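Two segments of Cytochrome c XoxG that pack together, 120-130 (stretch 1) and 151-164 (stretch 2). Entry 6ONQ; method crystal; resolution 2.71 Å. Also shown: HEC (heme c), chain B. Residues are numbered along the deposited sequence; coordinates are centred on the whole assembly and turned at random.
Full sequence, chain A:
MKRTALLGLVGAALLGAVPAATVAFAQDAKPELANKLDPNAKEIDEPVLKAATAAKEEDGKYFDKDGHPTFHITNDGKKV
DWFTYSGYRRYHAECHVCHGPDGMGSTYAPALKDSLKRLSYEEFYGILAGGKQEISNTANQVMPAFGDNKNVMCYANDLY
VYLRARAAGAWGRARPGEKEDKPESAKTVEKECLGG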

# COMPACT_ATOMS: atom_id res chain seq x y z
N SER A 120 7.74 -1.29 9.73
CA SER A 120 6.41 -1.33 10.30
C SER A 120 5.57 -0.19 9.73
O SER A 120 6.05 0.69 9.01
CB SER A 120 6.46 -1.25 11.82
OG SER A 120 7.09 -0.07 12.28
N TYR A 121 4.28 -0.20 10.08
CA TYR A 121 3.40 0.86 9.59
C TYR A 121 3.87 2.23 10.07
O TYR A 121 3.88 3.20 9.30
CB TYR A 121 1.96 0.60 10.02
CG TYR A 121 1.09 1.81 9.84
CD1 TYR A 121 0.78 2.26 8.57
CD2 TYR A 121 0.59 2.51 10.93
CE1 TYR A 121 -0.01 3.38 8.38
CE2 TYR A 121 -0.22 3.63 10.75
CZ TYR A 121 -0.51 4.06 9.47
OH TYR A 121 -1.30 5.18 9.25
N GLU A 122 4.28 2.33 11.33
CA GLU A 122 4.62 3.65 11.87
C GLU A 122 6.01 4.09 11.44
O GLU A 122 6.27 5.30 11.36
CB GLU A 122 4.50 3.64 13.40
CG GLU A 122 3.14 3.17 13.91
CD GLU A 122 2.08 4.30 13.97
OE1 GLU A 122 1.08 4.12 14.71
OE2 GLU A 122 2.25 5.34 13.28
N GLU A 123 6.91 3.14 11.19
CA GLU A 123 8.21 3.49 10.61
C GLU A 123 8.02 4.09 9.22
O GLU A 123 8.67 5.07 8.86
CB GLU A 123 9.11 2.26 10.54
CG GLU A 123 10.06 2.08 11.71
CD GLU A 123 10.82 0.76 11.69
OE1 GLU A 123 10.29 -0.25 11.16
OE2 GLU A 123 11.96 0.74 12.21
N PHE A 124 7.13 3.49 8.43
CA PHE A 124 6.82 4.02 7.12
C PHE A 124 6.21 5.41 7.21
O PHE A 124 6.62 6.32 6.50
CB PHE A 124 5.88 3.05 6.40
CG PHE A 124 5.30 3.59 5.14
CD1 PHE A 124 5.95 3.41 3.93
CD2 PHE A 124 4.09 4.25 5.15
CE1 PHE A 124 5.41 3.90 2.77
CE2 PHE A 124 3.55 4.74 4.00
CZ PHE A 124 4.20 4.56 2.81
N TYR A 125 5.24 5.59 8.10
CA TYR A 125 4.58 6.88 8.21
C TYR A 125 5.56 7.97 8.62
O TYR A 125 5.50 9.10 8.12
CB TYR A 125 3.41 6.80 9.19
CG TYR A 125 2.44 7.95 9.08
CD1 TYR A 125 2.72 9.17 9.69
CD2 TYR A 125 1.26 7.84 8.36
CE1 TYR A 125 1.86 10.23 9.59
CE2 TYR A 125 0.38 8.91 8.25
CZ TYR A 125 0.68 10.10 8.87
OH TYR A 125 -0.18 11.18 8.77
N GLY A 126 6.50 7.65 9.51
CA GLY A 126 7.45 8.65 9.96
C GLY A 126 8.47 9.04 8.90
O GLY A 126 8.86 10.20 8.81
N ILE A 127 8.93 8.06 8.11
CA ILE A 127 9.81 8.37 6.99
C ILE A 127 9.09 9.23 5.97
O ILE A 127 9.64 10.20 5.44
CB ILE A 127 10.33 7.07 6.36
CG1 ILE A 127 11.42 6.45 7.23
CG2 ILE A 127 10.84 7.32 4.94
CD1 ILE A 127 11.67 4.99 6.89
N LEU A 128 7.83 8.90 5.69
CA LEU A 128 7.07 9.67 4.72
C LEU A 128 6.81 11.09 5.20
O LEU A 128 6.92 12.05 4.42
CB LEU A 128 5.76 8.94 4.44
CG LEU A 128 4.86 9.53 3.36
CD1 LEU A 128 5.61 9.52 2.07
CD2 LEU A 128 3.58 8.72 3.27
N ALA A 129 6.47 11.26 6.48
CA ALA A 129 6.16 12.60 6.99
C ALA A 129 7.41 13.44 7.15
O ALA A 129 7.41 14.63 6.81
CB ALA A 129 5.41 12.49 8.32
N GLY A 130 8.50 12.86 7.64
CA GLY A 130 9.68 13.64 7.95
C GLY A 130 10.89 13.48 7.05
O GLY A 130 11.85 14.24 7.20
FE HEC B . 11.17 7.92 -0.97
CHA HEC B . 13.55 6.25 0.89
CHB HEC B . 8.79 6.03 0.44
CHC HEC B . 8.76 9.64 -2.71
CHD HEC B . 13.63 9.42 -2.81
NA HEC B . 11.19 6.40 0.37
C1A HEC B . 12.24 5.91 1.10
C2A HEC B . 11.71 5.00 2.11
C3A HEC B . 10.39 4.96 1.97
C4A HEC B . 10.06 5.83 0.89
CMA HEC B . 9.36 4.14 2.77
CAA HEC B . 12.53 4.22 3.15
CBA HEC B . 13.28 3.15 2.38
CGA HEC B . 13.94 2.16 3.29
O1A HEC B . 14.62 2.59 4.26
O2A HEC B . 13.79 0.95 3.03
NB HEC B . 9.17 7.88 -1.13
C1B HEC B . 8.39 6.98 -0.44
C2B HEC B . 7.01 7.19 -0.78
C3B HEC B . 6.94 8.19 -1.64
C4B HEC B . 8.31 8.64 -1.89
CMB HEC B . 5.80 6.42 -0.22
CAB HEC B . 5.57 8.66 -2.18
CBB HEC B . 5.36 9.89 -2.63
NC HEC B . 11.20 9.27 -2.52
C1C HEC B . 10.08 9.91 -3.02
C2C HEC B . 10.55 10.91 -3.95
C3C HEC B . 11.89 10.87 -4.00
C4C HEC B . 12.33 9.82 -3.09
CMC HEC B . 9.66 11.87 -4.77
CAC HEC B . 12.73 11.81 -4.91
CBC HEC B . 13.82 11.37 -5.53
ND HEC B . 13.19 7.83 -0.97
C1D HEC B . 14.02 8.57 -1.80
C2D HEC B . 15.39 8.28 -1.39
C3D HEC B . 15.36 7.42 -0.37
C4D HEC B . 13.98 7.11 -0.09
CMD HEC B . 16.68 8.87 -2.01
CAD HEC B . 16.59 6.84 0.36
CBD HEC B . 16.95 7.65 1.60
CGD HEC B . 18.14 7.01 2.28
O1D HEC B . 18.86 6.24 1.60
O2D HEC B . 18.37 7.26 3.48
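Stretch 2 151-164: NVMCYANDLYVYLR

Stretch 2 meets the helix 121-130 with two pieces of backbone: a helix that begins earlier in the chain and takes in 151-153, then, after a type I turn from Met153 to Ala156, a second helix from 156 onward. Tyr155 stands at the N-cap of that second helix, which runs 127° to helix 121-130 in N-to-C direction, a steep crossing nearer to perpendicular than to antiparallel, with the axes 10.7 Å apart at closest approach. The register therefore descends: Tyr121 lies opposite Tyr160, Tyr125 opposite Ala156, and Ala129 opposite Met153, with CA-CA distances of 7.3, 7.0 and 7.2 Å. Steps of four residues on stretch 1 keep one side of its helix against the partner.

The central bump is Phe124. Its chi1 is t, and its ring enters a hollow made by Ala156, Leu159, Tyr160 and Leu163, the classic i, i+3, i+4, i+7 diamond of a helix surface. CE2 of Phe124 comes within 3.8 Å of Ala156 O and 3.9 Å of Tyr160 CB, CZ lies 4.1 Å from Leu159 CB, and CE1 lies 4.0 Å from Leu163 CD1. The same ring also borders the heme, with Phe124 CD1 3.7 Å from HEC CMA, so one knob serves both the helix contact and the cofactor pocket.

Small Ala156 points toward stretch 1 and leaves space that larger neighbours use. Tyr125 CE2 rests 3.6 Å from Ala156 CB, and Leu128 CD2 approaches the same methyl to 4.0 Å. Against the next turn of stretch 1, Met153 of stretch 2 supplies a flexible filler: all three chi angles are m, and although its CA-to-CB bond points sideways, the end of the chain comes nearer. Its CE lies 3.5 Å from Tyr125 CZ and 3.7 Å from Ala129 CB, while its SD is 4.1 Å from Leu128 CG. Leu128 also reaches Val152, CD1 to CG1 at 4.3 Å, and its CD1 is 3.9 Å from HEC CMB.

At the other end, Tyr160 offers a broad surface and has the largest area covered by the partner. The edge of the Tyr121 ring turns toward its face, centroids 5.0 Å apart and planes at 70°, and Tyr121 CB sits over that face, 4.2 Å from the ring centroid. Beyond the ring, Tyr121 OH donates a 2.6 Å hydrogen bond to Asn157 OD1, the sole hydrogen bond across the contact. The rule is economical: shape carries the packing, and one polar link ties its margin.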

# COMPACT_ATOMS: atom_id res chain seq x y z
N ASN A 151 -1.77 16.40 -0.32
CA ASN A 151 -2.07 15.52 -1.44
C ASN A 151 -1.32 14.20 -1.36
O ASN A 151 -1.62 13.28 -2.12
CB ASN A 151 -1.76 16.23 -2.75
CG ASN A 151 -2.91 17.07 -3.24
OD1 ASN A 151 -3.93 16.53 -3.67
ND2 ASN A 151 -2.75 18.40 -3.19
N VAL A 152 -0.33 14.11 -0.48
CA VAL A 152 0.34 12.85 -0.19
C VAL A 152 -0.06 12.31 1.17
O VAL A 152 -0.49 11.17 1.29
CB VAL A 152 1.87 13.01 -0.30
CG1 VAL A 152 2.56 11.72 0.06
CG2 VAL A 152 2.23 13.39 -1.70
N MET A 153 0.03 13.14 2.22
CA MET A 153 -0.21 12.63 3.56
C MET A 153 -1.62 12.09 3.74
O MET A 153 -1.82 11.14 4.49
CB MET A 153 0.07 13.72 4.60
CG MET A 153 1.52 14.11 4.70
SD MET A 153 2.66 12.71 4.79
CE MET A 153 2.28 12.05 6.41
N CYS A 154 -2.60 12.67 3.06
CA CYS A 154 -3.97 12.18 3.23
C CYS A 154 -4.18 10.84 2.58
O CYS A 154 -5.24 10.24 2.76
CB CYS A 154 -4.98 13.18 2.66
SG CYS A 154 -4.91 14.81 3.45
N TYR A 155 -3.22 10.36 1.80
CA TYR A 155 -3.29 9.04 1.19
C TYR A 155 -2.17 8.15 1.68
O TYR A 155 -1.77 7.21 0.99
CB TYR A 155 -3.28 9.18 -0.33
CG TYR A 155 -4.37 10.12 -0.79
CD1 TYR A 155 -5.69 9.69 -0.89
CD2 TYR A 155 -4.09 11.45 -1.09
CE1 TYR A 155 -6.69 10.55 -1.29
CE2 TYR A 155 -5.08 12.31 -1.50
CZ TYR A 155 -6.38 11.86 -1.60
OH TYR A 155 -7.37 12.72 -2.00
N ALA A 156 -1.66 8.42 2.89
CA ALA A 156 -0.57 7.64 3.46
C ALA A 156 -0.97 6.18 3.66
O ALA A 156 -0.19 5.27 3.38
CB ALA A 156 -0.13 8.25 4.79
N ASN A 157 -2.19 5.95 4.16
CA ASN A 157 -2.66 4.57 4.31
C ASN A 157 -2.81 3.89 2.96
O ASN A 157 -2.54 2.69 2.83
CB ASN A 157 -3.99 4.56 5.06
CG ASN A 157 -3.84 4.95 6.51
OD1 ASN A 157 -2.73 5.05 7.04
ND2 ASN A 157 -4.97 5.18 7.18
N ASP A 158 -3.25 4.63 1.94
CA ASP A 158 -3.35 4.06 0.61
C ASP A 158 -1.98 3.60 0.11
O ASP A 158 -1.83 2.48 -0.39
CB ASP A 158 -3.96 5.08 -0.34
CG ASP A 158 -5.26 5.67 0.19
OD1 ASP A 158 -5.34 5.98 1.40
OD2 ASP A 158 -6.21 5.83 -0.62
N LEU A 159 -0.96 4.44 0.28
CA LEU A 159 0.37 4.06 -0.17
C LEU A 159 0.89 2.86 0.61
O LEU A 159 1.50 1.95 0.02
CB LEU A 159 1.31 5.25 -0.03
CG LEU A 159 0.93 6.39 -0.98
CD1 LEU A 159 1.44 7.73 -0.48
CD2 LEU A 159 1.44 6.09 -2.37
N TYR A 160 0.64 2.82 1.93
CA TYR A 160 1.07 1.69 2.75
C TYR A 160 0.43 0.39 2.30
O TYR A 160 1.11 -0.62 2.10
CB TYR A 160 0.76 1.96 4.22
CG TYR A 160 1.21 0.84 5.13
CD1 TYR A 160 2.56 0.61 5.37
CD2 TYR A 160 0.29 -0.00 5.75
CE1 TYR A 160 2.99 -0.42 6.19
CE2 TYR A 160 0.71 -1.04 6.58
CZ TYR A 160 2.06 -1.24 6.79
OH TYR A 160 2.49 -2.26 7.60
N VAL A 161 -0.89 0.41 2.13
CA VAL A 161 -1.63 -0.80 1.75
C VAL A 161 -1.11 -1.36 0.43
O VAL A 161 -0.76 -2.54 0.33
CB VAL A 161 -3.13 -0.50 1.69
CG1 VAL A 161 -3.87 -1.63 1.04
CG2 VAL A 161 -3.66 -0.25 3.09
N TYR A 162 -1.06 -0.52 -0.60
CA TYR A 162 -0.57 -0.97 -1.90
C TYR A 162 0.86 -1.52 -1.81
O TYR A 162 1.16 -2.60 -2.33
CB TYR A 162 -0.64 0.20 -2.89
CG TYR A 162 0.16 -0.05 -4.13
CD1 TYR A 162 -0.18 -1.06 -5.00
CD2 TYR A 162 1.30 0.70 -4.41
CE1 TYR A 162 0.56 -1.31 -6.11
CE2 TYR A 162 2.04 0.45 -5.54
CZ TYR A 162 1.66 -0.56 -6.38
OH TYR A 162 2.38 -0.84 -7.51
N LEU A 163 1.76 -0.77 -1.18
CA LEU A 163 3.14 -1.25 -1.11
C LEU A 163 3.26 -2.46 -0.19
O LEU A 163 4.20 -3.25 -0.34
CB LEU A 163 4.05 -0.13 -0.65
CG LEU A 163 4.39 1.02 -1.59
CD1 LEU A 163 5.06 2.14 -0.79
CD2 LEU A 163 5.28 0.53 -2.73
N ARG A 164 2.34 -2.62 0.77
CA ARG A 164 2.29 -3.85 1.54
C ARG A 164 1.89 -5.03 0.67
O ARG A 164 2.45 -6.12 0.80
CB ARG A 164 1.30 -3.70 2.69
CG ARG A 164 1.83 -4.21 4.00
CD ARG A 164 0.72 -4.38 5.02
NE ARG A 164 1.11 -5.40 5.98
CZ ARG A 164 0.55 -5.57 7.17
NH1 ARG A 164 -0.44 -4.79 7.57
NH2 ARG A 164 1.00 -6.53 7.97